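Local structure of foldase protein PrsA (Bacillus subtilis, 4WO7) at residues V194-Y198 / G199-I203; K81-L84 / K85-K89; K103-D106 / A107-K110; E137-K141 / K142-F146; V249-K252 / D253-D256. The protein assists the folding of secreted proteins outside the cell after their translocation and has peptidyl-prolyl cis-trans isomerase activity, which it can do without in vivo. All blocks are in the same frame, centred on the assembly; numbering follows the deposited sequence.

Contact 1 (V194-Y198 / G199-I203); sequences VKTQY and GYHII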
loop_
_atom_site.group_PDB
_atom_site.type_symbol
_atom_site.label_atom_id
_atom_site.label_comp_id
_atom_site.label_asym_id
_atom_site.label_seq_id
_atom_site.Cartn_x
_atom_site.Cartn_y
_atom_site.Cartn_z
ATOM N N VAL A 194 -10.186 33.302 -8.680
ATOM C CA VAL A 194 -9.155 32.826 -9.602
ATOM C C VAL A 194 -9.597 31.535 -10.276
ATOM O O VAL A 194 -9.668 30.485 -9.640
ATOM C CB VAL A 194 -7.805 32.586 -8.871
ATOM C CG1 VAL A 194 -6.772 31.944 -9.794
ATOM C CG2 VAL A 194 -7.267 33.880 -8.277
ATOM N N LYS A 195 -9.879 31.625 -11.573
ATOM C CA LYS A 195 -10.327 30.482 -12.361
ATOM C C LYS A 195 -9.186 29.501 -12.620
ATOM O O LYS A 195 -8.113 29.899 -13.076
ATOM C CB LYS A 195 -10.921 30.964 -13.691
ATOM C CG LYS A 195 -11.255 29.860 -14.690
ATOM C CD LYS A 195 -12.270 28.881 -14.122
ATOM C CE LYS A 195 -12.624 27.788 -15.116
ATOM N NZ LYS A 195 -13.483 26.745 -14.491
ATOM N N THR A 196 -9.420 28.224 -12.329
ATOM C CA THR A 196 -8.458 27.169 -12.651
ATOM C C THR A 196 -9.162 25.885 -13.067
ATOM O O THR A 196 -10.377 25.868 -13.279
ATOM C CB THR A 196 -7.524 26.832 -11.470
ATOM O OG1 THR A 196 -8.273 26.187 -10.429
ATOM C CG2 THR A 196 -6.847 28.075 -10.928
ATOM N N GLN A 197 -8.386 24.810 -13.186
ATOM C CA GLN A 197 -8.927 23.527 -13.608
ATOM C C GLN A 197 -9.949 23.031 -12.593
ATOM O O GLN A 197 -10.988 22.475 -12.953
ATOM C CB GLN A 197 -7.838 22.460 -13.733
ATOM C CG GLN A 197 -6.702 22.770 -14.700
ATOM C CD GLN A 197 -5.396 23.128 -13.989
ATOM O OE1 GLN A 197 -5.299 23.077 -12.761
ATOM N NE2 GLN A 197 -4.379 23.472 -14.768
ATOM N N TYR A 198 -9.640 23.241 -11.316
ATOM C CA TYR A 198 -10.441 22.694 -10.230
ATOM C C TYR A 198 -11.686 23.542 -9.989
ATOM O O TYR A 198 -12.677 23.055 -9.444
ATOM C CB TYR A 198 -9.621 22.619 -8.934
ATOM C CG TYR A 198 -8.188 22.147 -9.100
ATOM C CD1 TYR A 198 -7.877 20.795 -9.190
ATOM C CD2 TYR A 198 -7.144 23.062 -9.140
ATOM C CE1 TYR A 198 -6.563 20.373 -9.333
ATOM C CE2 TYR A 198 -5.831 22.649 -9.282
ATOM C CZ TYR A 198 -5.547 21.305 -9.376
ATOM O OH TYR A 198 -4.240 20.894 -9.516
ATOM N N GLY A 199 -11.632 24.808 -10.399
ATOM C CA GLY A 199 -12.758 25.712 -10.244
ATOM C C GLY A 199 -12.306 27.141 -10.003
ATOM O O GLY A 199 -11.345 27.608 -10.615
ATOM N N TYR A 200 -13.011 27.830 -9.107
ATOM C CA TYR A 200 -12.647 29.184 -8.686
ATOM C C TYR A 200 -12.106 29.253 -7.268
ATOM O O TYR A 200 -12.629 28.631 -6.343
ATOM C CB TYR A 200 -13.835 30.138 -8.809
ATOM C CG TYR A 200 -14.106 30.575 -10.225
ATOM C CD1 TYR A 200 -14.842 29.791 -11.099
ATOM C CD2 TYR A 200 -13.606 31.783 -10.688
ATOM C CE1 TYR A 200 -15.081 30.206 -12.394
ATOM C CE2 TYR A 200 -13.836 32.204 -11.974
ATOM C CZ TYR A 200 -14.570 31.414 -12.827
ATOM O OH TYR A 200 -14.791 31.843 -14.116
ATOM N N HIS A 201 -11.038 30.030 -7.127
ATOM C CA HIS A 201 -10.296 30.136 -5.882
ATOM C C HIS A 201 -10.375 31.526 -5.286
ATOM O O HIS A 201 -10.325 32.525 -6.003
ATOM C CB HIS A 201 -8.822 29.797 -6.096
ATOM C CG HIS A 201 -8.577 28.402 -6.573
ATOM N ND1 HIS A 201 -7.804 27.509 -5.869
ATOM C CD2 HIS A 201 -9.000 27.748 -7.681
ATOM C CE1 HIS A 201 -7.757 26.360 -6.523
ATOM N NE2 HIS A 201 -8.475 26.480 -7.623
ATOM N N ILE A 202 -10.512 31.576 -3.967
ATOM C CA ILE A 202 -10.225 32.786 -3.217
ATOM C C ILE A 202 -8.990 32.494 -2.386
ATOM O O ILE A 202 -9.027 31.667 -1.481
ATOM C CB ILE A 202 -11.391 33.223 -2.316
ATOM C CG1 ILE A 202 -12.554 33.726 -3.172
ATOM C CG2 ILE A 202 -10.954 34.356 -1.390
ATOM C CD1 ILE A 202 -13.867 33.807 -2.431
ATOM N N ILE A 203 -7.901 33.191 -2.693
ATOM C CA ILE A 203 -6.620 32.932 -2.050
ATOM C C ILE A 203 -6.288 34.009 -1.039
ATOM O O ILE A 203 -6.495 35.192 -1.294
ATOM C CB ILE A 203 -5.450 32.867 -3.049
ATOM C CG1 ILE A 203 -5.836 32.071 -4.297
ATOM C CG2 ILE A 203 -4.235 32.237 -2.367
ATOM C CD1 ILE A 203 -4.768 32.072 -5.369
#
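The Y200 ring takes the chain of K195 over one face: CD stands 3.9 Å from the ring centroid, 28° off the normal, a CH-pi contact, and CA covers the same ring nearer its rim. K195 CG lies anti to its backbone N (chi1 172°) and the bend at chi2 folds the methylenes across the phenol. The H201 ring is met at its edge, where G199 O lies in plane and Y198 CD2 comes to 4.0 Å from H201 NE2; Y198 in turn offers its own ring edge. H201 NE2 gives T196 OG1 a weak bond of 2.8 Å, the two side chains crossing at about a right angle. These residues form the beta hairpin of strands 194-195 and 200-207 in the PPIC-type isomerase domain. V194 and H201 are a hydrogen-bonded antiparallel pair: V194 N reaches H201 O on a lone pair at 2.8 Å, while H201 N approaches V194 O from above the carbonyl plane. T196 N closes the turn on G199 O at 2.7 Å. At the G199 phi of 147° a CB would press on Y198 O, so the turn is suited to glycine. H124 and F178 also meet the H201 ring. The weak bond from NE2 to T196 OG1 probably steadies the imidazole against the turn, within the parvulin-type domain.

Contact 2 (K81-L84 / K85-K89); sequences KDYL and KEQVK
Y83 and Q87 meet one turn apart on helix 81-101, the i to i+4 spacing of an alpha helix. Backbone bonds set the frame: E86 N to D82 O is 3.0 Å, and K85, Q87 and V88 likewise donate to K81, Y83 and L84. A chi1 of -178° points the Y83 ring away from the residue's own amide nitrogen and swings it forward along the helix, toward Q87, which is bent at chi2 and comes over one face. Its NE2 stands 3.1 Å above the ring plane toward the rim, the amide turned 32° from the ring, and CG makes a CH-pi contact 4.3 Å from the centroid. The other end of the amide, Q87 OE1, is bonded to Q39, and Y83 packs on K30 of the second subunit. With an alanine here, Q87 NE2 and CG would probably lose the ring face they cover, and K30 of the second subunit its packing partner. The charged contact lies three residues apart: D82 and K85 run side by side, pointing the same way, in a salt bridge. Along its extended chain, K85 CG passes 3.3 Å from K81 O, and K85 NZ meets D82 OD1 nearly head-on to its C-O bond, at 3.2 Å.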
loop_
_atom_site.group_PDB
_atom_site.type_symbol
_atom_site.label_atom_id
_atom_site.label_comp_id
_atom_site.label_asym_id
_atom_site.label_seq_id
_atom_site.Cartn_x
_atom_site.Cartn_y
_atom_site.Cartn_z
ATOM N N LYS A 81 -18.500 1.193 18.667
ATOM C CA LYS A 81 -18.145 2.531 19.113
ATOM C C LYS A 81 -16.918 2.480 20.025
ATOM O O LYS A 81 -16.030 3.327 19.932
ATOM C CB LYS A 81 -19.338 3.164 19.830
ATOM C CG LYS A 81 -19.327 4.678 19.890
ATOM C CD LYS A 81 -20.557 5.194 20.626
ATOM C CE LYS A 81 -20.683 6.705 20.521
ATOM N NZ LYS A 81 -21.843 7.230 21.295
ATOM N N ASP A 82 -16.873 1.477 20.900
ATOM C CA ASP A 82 -15.789 1.361 21.877
ATOM C C ASP A 82 -14.446 1.034 21.234
ATOM O O ASP A 82 -13.414 1.556 21.648
ATOM C CB ASP A 82 -16.102 0.299 22.935
ATOM C CG ASP A 82 -17.264 0.689 23.832
ATOM O OD1 ASP A 82 -17.339 1.868 24.239
ATOM O OD2 ASP A 82 -18.063 -0.204 24.187
ATOM N N TYR A 83 -14.458 0.165 20.229
ATOM C CA TYR A 83 -13.221 -0.233 19.570
ATOM C C TYR A 83 -12.558 0.953 18.877
ATOM O O TYR A 83 -11.338 1.081 18.904
ATOM C CB TYR A 83 -13.476 -1.352 18.563
ATOM C CG TYR A 83 -12.214 -1.837 17.893
ATOM C CD1 TYR A 83 -11.285 -2.598 18.582
ATOM C CD2 TYR A 83 -11.943 -1.514 16.575
ATOM C CE1 TYR A 83 -10.130 -3.034 17.972
ATOM C CE2 TYR A 83 -10.796 -1.948 15.958
ATOM C CZ TYR A 83 -9.889 -2.707 16.661
ATOM O OH TYR A 83 -8.734 -3.144 16.048
ATOM N N LEU A 84 -13.356 1.823 18.267
ATOM C CA LEU A 84 -12.820 3.029 17.635
ATOM C C LEU A 84 -12.174 3.950 18.664
ATOM O O LEU A 84 -11.090 4.486 18.430
ATOM C CB LEU A 84 -13.913 3.762 16.855
ATOM C CG LEU A 84 -14.278 3.176 15.484
ATOM C CD1 LEU A 84 -14.101 1.657 15.392
ATOM C CD2 LEU A 84 -15.691 3.580 15.093
ATOM N N LYS A 85 -12.836 4.122 19.802
ATOM C CA LYS A 85 -12.295 4.933 20.882
ATOM C C LYS A 85 -10.933 4.398 21.296
ATOM O O LYS A 85 -9.995 5.158 21.523
ATOM C CB LYS A 85 -13.222 4.900 22.090
ATOM C CG LYS A 85 -14.553 5.572 21.895
ATOM C CD LYS A 85 -15.364 5.458 23.167
ATOM C CE LYS A 85 -16.850 5.489 22.880
ATOM N NZ LYS A 85 -17.647 5.071 24.065
ATOM N N GLU A 86 -10.839 3.073 21.374
ATOM C CA GLU A 86 -9.605 2.393 21.752
ATOM C C GLU A 86 -8.469 2.719 20.793
ATOM O O GLU A 86 -7.339 2.956 21.218
ATOM C CB GLU A 86 -9.827 0.880 21.806
ATOM C CG GLU A 86 -10.594 0.389 23.024
ATOM C CD GLU A 86 -10.778 -1.116 23.009
ATOM O OE1 GLU A 86 -11.426 -1.652 23.932
ATOM O OE2 GLU A 86 -10.270 -1.765 22.069
ATOM N N GLN A 87 -8.777 2.732 19.499
ATOM C CA GLN A 87 -7.782 3.014 18.472
ATOM C C GLN A 87 -7.323 4.459 18.546
ATOM O O GLN A 87 -6.143 4.766 18.364
ATOM C CB GLN A 87 -8.367 2.752 17.083
ATOM C CG GLN A 87 -8.763 1.315 16.825
ATOM C CD GLN A 87 -7.721 0.330 17.287
ATOM O OE1 GLN A 87 -6.567 0.384 16.860
ATOM N NE2 GLN A 87 -8.115 -0.574 18.176
ATOM N N VAL A 88 -8.273 5.341 18.824
ATOM C CA VAL A 88 -7.983 6.754 18.984
ATOM C C VAL A 88 -7.142 6.965 20.235
ATOM O O VAL A 88 -6.207 7.765 20.229
ATOM C CB VAL A 88 -9.281 7.586 19.048
ATOM C CG1 VAL A 88 -9.012 8.994 19.583
ATOM C CG2 VAL A 88 -9.934 7.641 17.670
ATOM N N LYS A 89 -7.482 6.255 21.307
ATOM C CA LYS A 89 -6.725 6.360 22.544
ATOM C C LYS A 89 -5.284 5.937 22.299
ATOM O O LYS A 89 -4.349 6.554 22.805
ATOM C CB LYS A 89 -7.351 5.511 23.656
ATOM C CG LYS A 89 -6.596 5.620 24.977
ATOM C CD LYS A 89 -7.231 4.819 26.099
ATOM C CE LYS A 89 -6.499 5.082 27.404
ATOM N NZ LYS A 89 -6.966 4.219 28.519
#

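Contact 3 (K103-D106 / A107-K110); sequences KVTD and ADIK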
loop_
_atom_site.group_PDB
_atom_site.type_symbol
_atom_site.label_atom_id
_atom_site.label_comp_id
_atom_site.label_asym_id
_atom_site.label_seq_id
_atom_site.Cartn_x
_atom_site.Cartn_y
_atom_site.Cartn_z
ATOM N N LYS A 103 13.085 15.019 20.118
ATOM C CA LYS A 103 13.738 16.310 20.303
ATOM C C LYS A 103 14.197 16.875 18.957
ATOM O O LYS A 103 14.940 16.211 18.232
ATOM C CB LYS A 103 14.901 16.162 21.278
ATOM C CG LYS A 103 14.428 15.666 22.631
ATOM C CD LYS A 103 15.570 15.475 23.597
ATOM C CE LYS A 103 15.068 14.964 24.938
ATOM N NZ LYS A 103 16.165 14.823 25.930
ATOM N N VAL A 104 13.760 18.088 18.615
ATOM C CA VAL A 104 14.250 18.737 17.398
ATOM C C VAL A 104 15.429 19.631 17.768
ATOM O O VAL A 104 15.361 20.424 18.711
ATOM C CB VAL A 104 13.176 19.592 16.649
ATOM C CG1 VAL A 104 11.830 18.900 16.668
ATOM C CG2 VAL A 104 13.001 20.984 17.239
ATOM N N THR A 105 16.536 19.436 17.065
ATOM C CA THR A 105 17.730 20.241 17.253
ATOM C C THR A 105 17.594 21.542 16.477
ATOM O O THR A 105 16.671 21.699 15.680
ATOM C CB THR A 105 18.972 19.486 16.779
ATOM O OG1 THR A 105 18.872 19.248 15.367
ATOM C CG2 THR A 105 19.078 18.159 17.514
ATOM N N ASP A 106 18.510 22.474 16.713
ATOM C CA ASP A 106 18.536 23.722 15.958
ATOM C C ASP A 106 19.013 23.475 14.538
ATOM O O ASP A 106 18.742 24.272 13.637
ATOM C CB ASP A 106 19.417 24.770 16.634
ATOM C CG ASP A 106 18.846 25.223 17.945
ATOM O OD1 ASP A 106 17.874 24.574 18.376
ATOM O OD2 ASP A 106 19.281 26.271 18.478
ATOM N N ALA A 107 19.727 22.372 14.339
ATOM C CA ALA A 107 20.116 21.975 12.999
ATOM C C ALA A 107 18.858 21.663 12.212
ATOM O O ALA A 107 18.732 22.051 11.057
ATOM C CB ALA A 107 21.041 20.767 13.029
ATOM N N ASP A 108 17.913 20.984 12.854
ATOM C CA ASP A 108 16.639 20.674 12.219
ATOM C C ASP A 108 15.849 21.950 11.901
ATOM O O ASP A 108 15.137 22.004 10.898
ATOM C CB ASP A 108 15.807 19.744 13.105
ATOM C CG ASP A 108 16.477 18.398 13.333
ATOM O OD1 ASP A 108 17.304 17.993 12.488
ATOM O OD2 ASP A 108 16.185 17.748 14.361
ATOM N N ILE A 109 15.964 22.969 12.753
ATOM C CA ILE A 109 15.192 24.196 12.557
ATOM C C ILE A 109 15.792 25.062 11.461
ATOM O O ILE A 109 15.070 25.579 10.606
ATOM C CB ILE A 109 15.124 25.070 13.831
ATOM C CG1 ILE A 109 14.618 24.278 15.032
ATOM C CG2 ILE A 109 14.232 26.291 13.591
ATOM C CD1 ILE A 109 14.862 24.984 16.352
ATOM N N LYS A 110 17.111 25.216 11.485
ATOM C CA LYS A 110 17.785 26.027 10.480
ATOM C C LYS A 110 17.680 25.300 9.152
ATOM O O LYS A 110 17.590 25.920 8.096
ATOM C CB LYS A 110 19.246 26.288 10.851
ATOM C CG LYS A 110 19.842 27.505 10.139
ATOM C CD LYS A 110 21.219 27.872 10.677
ATOM C CE LYS A 110 22.335 27.286 9.826
ATOM N NZ LYS A 110 22.586 28.078 8.585
#
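A capping box opens helix 106-113: T105 at the N-cap and D108 three residues on exchange side-chain to backbone bonds. T105 OG1 accepts from D108 N at 3.2 Å with an N-H...O angle of 154°. In return T105 N donates to D108 OD2 at 3.2 Å, coming in from above the carboxylate plane. With chi1 at 64°, T105 OG1 sits between its own N and carbonyl carbon, which turns the hydroxyl toward the first turn of the helix. D108 OD2 is thus gripped twice, since it also forms a salt bridge with K227. The main chain takes up the helical pattern at once, K110 N donating to D106 O at 2.9 Å and nearly straight (169°), and I109 N to T105 O. On the side facing helix 216-228, V104 CG2 touches I109 CG1 at 4.3 Å, and both side chains pack against that helix. D106 and I109 run side by side, D106 OD1 lying 3.7 Å from I109 CD1, while D106 OD2 is held by a salt bridge to K216. Two acidic groups at a helix start would probably interact favourably with its dipole. The capping box, with V104 and I109 meeting as a hydrophobic staple, is the classic N-terminal cap of an alpha helix.

Contact 4 (E137-K141 / K142-F146); sequences EKKLK and KGEKF
The chain leaves helix 130-142 in a Schellman motif: G143 has positive phi (126°), and E144 N returns to K139 O at 3.0 Å, beyond the last regular bond, K142 N to K138 O. G143 N donates to L140 O at 2.9 Å from well above the carbonyl plane, and more weakly to K139 O. A CB at this positive phi would press on K142 O, which favours glycine here. K139 and E144 then lie side by side, pointing the same way, and form a salt bridge in which the lysine, bent at chi4 (-70°), curls its ammonium group to E144 OE2. The same oxygen runs along K139 CG and CD, so the charged pair is backed by methylenes; both residues also touch L149 of the next helix. L140, in the last turn of the helix, lies on the other side of the turn: CD2 reaches E144 O at 3.6 Å and meets the F146 side chain obliquely, with CD2 to CD2 of the two residues at 4.0 Å. F146, in the first turn of helix 146-153, goes on to strands 119-127 and 200-207, so the turn joins the two helices over the sheet of the PPIC-type domain. K139 NZ ends 3.0 Å from E144 OE2, met nearly along its C-O bond.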
loop_
_atom_site.group_PDB
_atom_site.type_symbol
_atom_site.label_atom_id
_atom_site.label_comp_id
_atom_site.label_asym_id
_atom_site.label_seq_id
_atom_site.Cartn_x
_atom_site.Cartn_y
_atom_site.Cartn_z
ATOM N N GLU A 137 -17.074 36.033 -1.649
ATOM C CA GLU A 137 -16.318 37.276 -1.634
ATOM C C GLU A 137 -17.103 38.326 -0.850
ATOM O O GLU A 137 -16.525 39.119 -0.104
ATOM C CB GLU A 137 -16.028 37.758 -3.057
ATOM C CG GLU A 137 -14.953 38.831 -3.128
ATOM C CD GLU A 137 -13.579 38.298 -2.764
ATOM O OE1 GLU A 137 -13.193 37.233 -3.294
ATOM O OE2 GLU A 137 -12.887 38.938 -1.944
ATOM N N LYS A 138 -18.424 38.325 -1.017
ATOM C CA LYS A 138 -19.277 39.281 -0.311
ATOM C C LYS A 138 -19.435 38.942 1.167
ATOM O O LYS A 138 -19.527 39.837 2.005
ATOM C CB LYS A 138 -20.665 39.380 -0.951
ATOM C CG LYS A 138 -20.703 40.164 -2.247
ATOM C CD LYS A 138 -22.090 40.152 -2.860
ATOM C CE LYS A 138 -22.106 40.898 -4.181
ATOM N NZ LYS A 138 -21.738 42.341 -4.017
ATOM N N LYS A 139 -19.439 37.657 1.494
ATOM C CA LYS A 139 -19.546 37.242 2.887
ATOM C C LYS A 139 -18.269 37.627 3.638
ATOM O O LYS A 139 -18.310 37.976 4.819
ATOM C CB LYS A 139 -19.826 35.737 2.966
ATOM C CG LYS A 139 -21.300 35.414 2.750
ATOM C CD LYS A 139 -21.615 33.927 2.866
ATOM C CE LYS A 139 -23.109 33.678 3.028
ATOM N NZ LYS A 139 -23.578 34.136 4.362
ATOM N N LEU A 140 -17.140 37.592 2.939
ATOM C CA LEU A 140 -15.886 38.057 3.517
ATOM C C LEU A 140 -15.931 39.544 3.841
ATOM O O LEU A 140 -15.600 39.954 4.953
ATOM C CB LEU A 140 -14.712 37.779 2.576
ATOM C CG LEU A 140 -14.167 36.352 2.573
ATOM C CD1 LEU A 140 -13.212 36.148 1.413
ATOM C CD2 LEU A 140 -13.469 36.059 3.894
ATOM N N LYS A 141 -16.329 40.349 2.859
ATOM C CA LYS A 141 -16.359 41.796 3.021
ATOM C C LYS A 141 -17.345 42.228 4.102
ATOM O O LYS A 141 -17.149 43.259 4.741
ATOM C CB LYS A 141 -16.743 42.473 1.708
ATOM C CG LYS A 141 -16.711 43.995 1.763
ATOM C CD LYS A 141 -17.104 44.585 0.420
ATOM C CE LYS A 141 -17.261 46.097 0.483
ATOM N NZ LYS A 141 -15.993 46.743 0.923
ATOM N N LYS A 142 -18.406 41.446 4.295
ATOM C CA LYS A 142 -19.382 41.722 5.347
ATOM C C LYS A 142 -18.761 41.477 6.723
ATOM O O LYS A 142 -19.232 42.008 7.729
ATOM C CB LYS A 142 -20.646 40.863 5.173
ATOM C CG LYS A 142 -21.576 41.297 4.033
ATOM C CD LYS A 142 -22.880 40.493 4.010
ATOM C CE LYS A 142 -23.847 40.949 5.098
ATOM N NZ LYS A 142 -25.219 40.374 4.941
ATOM N N GLY A 143 -17.714 40.654 6.759
ATOM C CA GLY A 143 -16.938 40.445 7.970
ATOM C C GLY A 143 -16.787 38.999 8.411
ATOM O O GLY A 143 -16.122 38.723 9.411
ATOM N N GLU A 144 -17.407 38.071 7.688
ATOM C CA GLU A 144 -17.268 36.656 8.014
ATOM C C GLU A 144 -15.798 36.242 7.884
ATOM O O GLU A 144 -15.075 36.777 7.043
ATOM C CB GLU A 144 -18.161 35.810 7.108
ATOM C CG GLU A 144 -19.653 35.956 7.404
ATOM C CD GLU A 144 -20.455 34.734 6.994
ATOM O OE1 GLU A 144 -20.055 33.602 7.346
ATOM O OE2 GLU A 144 -21.497 34.910 6.327
ATOM N N LYS A 145 -15.359 35.300 8.715
ATOM C CA LYS A 145 -13.951 34.898 8.741
ATOM C C LYS A 145 -13.645 33.878 7.636
ATOM O O LYS A 145 -14.495 33.059 7.283
ATOM C CB LYS A 145 -13.554 34.326 10.108
ATOM C CG LYS A 145 -13.798 35.267 11.300
ATOM C CD LYS A 145 -12.741 35.082 12.392
ATOM C CE LYS A 145 -13.122 35.717 13.724
ATOM N NZ LYS A 145 -14.004 34.817 14.518
ATOM N N PHE A 146 -12.427 33.943 7.099
ATOM C CA PHE A 146 -11.992 33.102 5.980
ATOM C C PHE A 146 -12.046 31.615 6.320
ATOM O O PHE A 146 -12.493 30.804 5.511
ATOM C CB PHE A 146 -10.566 33.487 5.576
ATOM C CG PHE A 146 -10.134 32.960 4.232
ATOM C CD1 PHE A 146 -9.558 31.709 4.105
ATOM C CD2 PHE A 146 -10.275 33.739 3.099
ATOM C CE1 PHE A 146 -9.152 31.242 2.868
ATOM C CE2 PHE A 146 -9.870 33.277 1.863
ATOM C CZ PHE A 146 -9.307 32.029 1.747
HETATM O O HOH W 1 -13.739 38.979 6.122
#

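Contact 5 (V249-K252 / D253-D256); sequences VKDK and DLKD
At D251 a chi1 of -172° carries the carboxylate away from the residue's own nitrogen, and D253 CG lies opposite its carbonyl carbon (chi1 -50°), which turns the two carboxylates toward each other across a beta turn following strand 248-249. L254 N closes this i to i+3 turn on D251 O at 3.2 Å, and D251 OD1 adds a weak Asx-turn bond from D253 N at 3.1 Å and another weak one from L254 N. K255 N donates to K252 O; both backbone oxygens are met from above their carbonyl planes. D251 OD1 and D253 OD2 are also 3.1 Å apart, their carboxylate planes 44° to each other. K29, with salt bridges to D251 OD2 and D253 OD2, probably offsets the closeness of the two carboxylates. An asparagine in place of D251 would probably weaken the hold on K29, leaving D253 as its remaining carboxylate mate in this turn. V249 pairs in an antiparallel fashion with a strand of the second subunit, and D251 and L254 pack on I11 of that subunit, so the turn sits at the dimer interface. V249 CG1 comes to 3.8 Å from L254 O. The K255 chain, extended beyond CG, runs back along the turn, bringing CE to 3.3 Å from V249 O.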
loop_
_atom_site.group_PDB
_atom_site.type_symbol
_atom_site.label_atom_id
_atom_site.label_comp_id
_atom_site.label_asym_id
_atom_site.label_seq_id
_atom_site.Cartn_x
_atom_site.Cartn_y
_atom_site.Cartn_z
ATOM N N VAL A 249 8.330 -11.629 26.588
ATOM C CA VAL A 249 7.416 -12.423 25.783
ATOM C C VAL A 249 7.590 -13.893 26.135
ATOM O O VAL A 249 8.683 -14.440 25.997
ATOM C CB VAL A 249 7.655 -12.229 24.278
ATOM C CG1 VAL A 249 6.714 -13.126 23.475
ATOM C CG2 VAL A 249 7.427 -10.784 23.892
ATOM N N LYS A 250 6.519 -14.534 26.593
ATOM C CA LYS A 250 6.621 -15.912 27.046
ATOM C C LYS A 250 6.342 -16.893 25.914
ATOM O O LYS A 250 6.689 -18.072 26.004
ATOM C CB LYS A 250 5.639 -16.186 28.180
ATOM C CG LYS A 250 5.914 -15.413 29.445
ATOM C CD LYS A 250 7.059 -16.000 30.241
ATOM C CE LYS A 250 7.271 -15.210 31.521
ATOM N NZ LYS A 250 8.366 -15.764 32.357
ATOM N N ASP A 251 5.709 -16.401 24.854
ATOM C CA ASP A 251 5.392 -17.230 23.700
ATOM C C ASP A 251 6.601 -17.284 22.774
ATOM O O ASP A 251 7.038 -16.253 22.265
ATOM C CB ASP A 251 4.163 -16.670 22.971
ATOM C CG ASP A 251 3.651 -17.592 21.881
ATOM O OD1 ASP A 251 4.178 -17.529 20.752
ATOM O OD2 ASP A 251 2.710 -18.369 22.151
ATOM N N LYS A 252 7.126 -18.484 22.536
ATOM C CA LYS A 252 8.338 -18.624 21.729
ATOM C C LYS A 252 8.159 -18.132 20.299
ATOM O O LYS A 252 9.081 -17.550 19.726
ATOM C CB LYS A 252 8.854 -20.067 21.691
ATOM C CG LYS A 252 9.432 -20.575 23.007
ATOM C CD LYS A 252 9.941 -22.012 22.878
ATOM C CE LYS A 252 11.176 -22.045 21.970
ATOM N NZ LYS A 252 11.812 -23.381 21.825
ATOM N N ASP A 253 6.984 -18.369 19.721
ATOM C CA ASP A 253 6.756 -18.042 18.319
ATOM C C ASP A 253 6.872 -16.547 18.086
ATOM O O ASP A 253 7.284 -16.119 17.008
ATOM C CB ASP A 253 5.369 -18.500 17.865
ATOM C CG ASP A 253 5.084 -19.942 18.215
ATOM O OD1 ASP A 253 5.556 -20.837 17.485
ATOM O OD2 ASP A 253 4.375 -20.176 19.217
ATOM N N LEU A 254 6.523 -15.757 19.098
ATOM C CA LEU A 254 6.502 -14.308 18.948
ATOM C C LEU A 254 7.617 -13.628 19.717
ATOM O O LEU A 254 7.623 -12.400 19.846
ATOM C CB LEU A 254 5.171 -13.735 19.424
ATOM C CG LEU A 254 3.917 -14.186 18.690
ATOM C CD1 LEU A 254 2.714 -13.787 19.514
ATOM C CD2 LEU A 254 3.877 -13.573 17.304
ATOM N N LYS A 255 8.556 -14.403 20.250
ATOM C CA LYS A 255 9.671 -13.784 20.950
ATOM C C LYS A 255 10.384 -12.891 19.951
ATOM O O LYS A 255 10.166 -12.993 18.744
ATOM C CB LYS A 255 10.642 -14.799 21.555
ATOM C CG LYS A 255 10.167 -15.356 22.881
ATOM C CD LYS A 255 11.117 -16.390 23.445
ATOM C CE LYS A 255 10.644 -16.837 24.815
ATOM N NZ LYS A 255 11.449 -17.952 25.379
ATOM N N ASP A 256 11.221 -12.008 20.466
ATOM C CA ASP A 256 11.973 -11.072 19.643
ATOM C C ASP A 256 11.059 -10.056 18.956
ATOM O O ASP A 256 11.487 -9.340 18.046
ATOM C CB ASP A 256 12.774 -11.833 18.583
ATOM C CG ASP A 256 13.567 -12.985 19.170
ATOM O OD1 ASP A 256 14.512 -12.732 19.943
ATOM O OD2 ASP A 256 13.227 -14.149 18.866
#

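Contacts 1 and 4 sit close together in the isomerase domain, their centres about 17 Å apart, and touch through I202, which packs on E137, L140 and F146. Contact 1 is partly buried, a hairpin with ring and imidazole chemistry, whereas contact 4 is a surface helix end with a glycine turn and a salt bridge. Contacts 2 and 3 are also at the surface, on successive helices: one lies in the first turns of a long helix, with ring-on-amide packing, the other is a helix start with a capping box. Contact 5, partly buried, is a turn of paired aspartates sharing a lysine at the dimer interface. Contacts 2 and 5 both reach the second subunit, contact 5 by strand pairing as well.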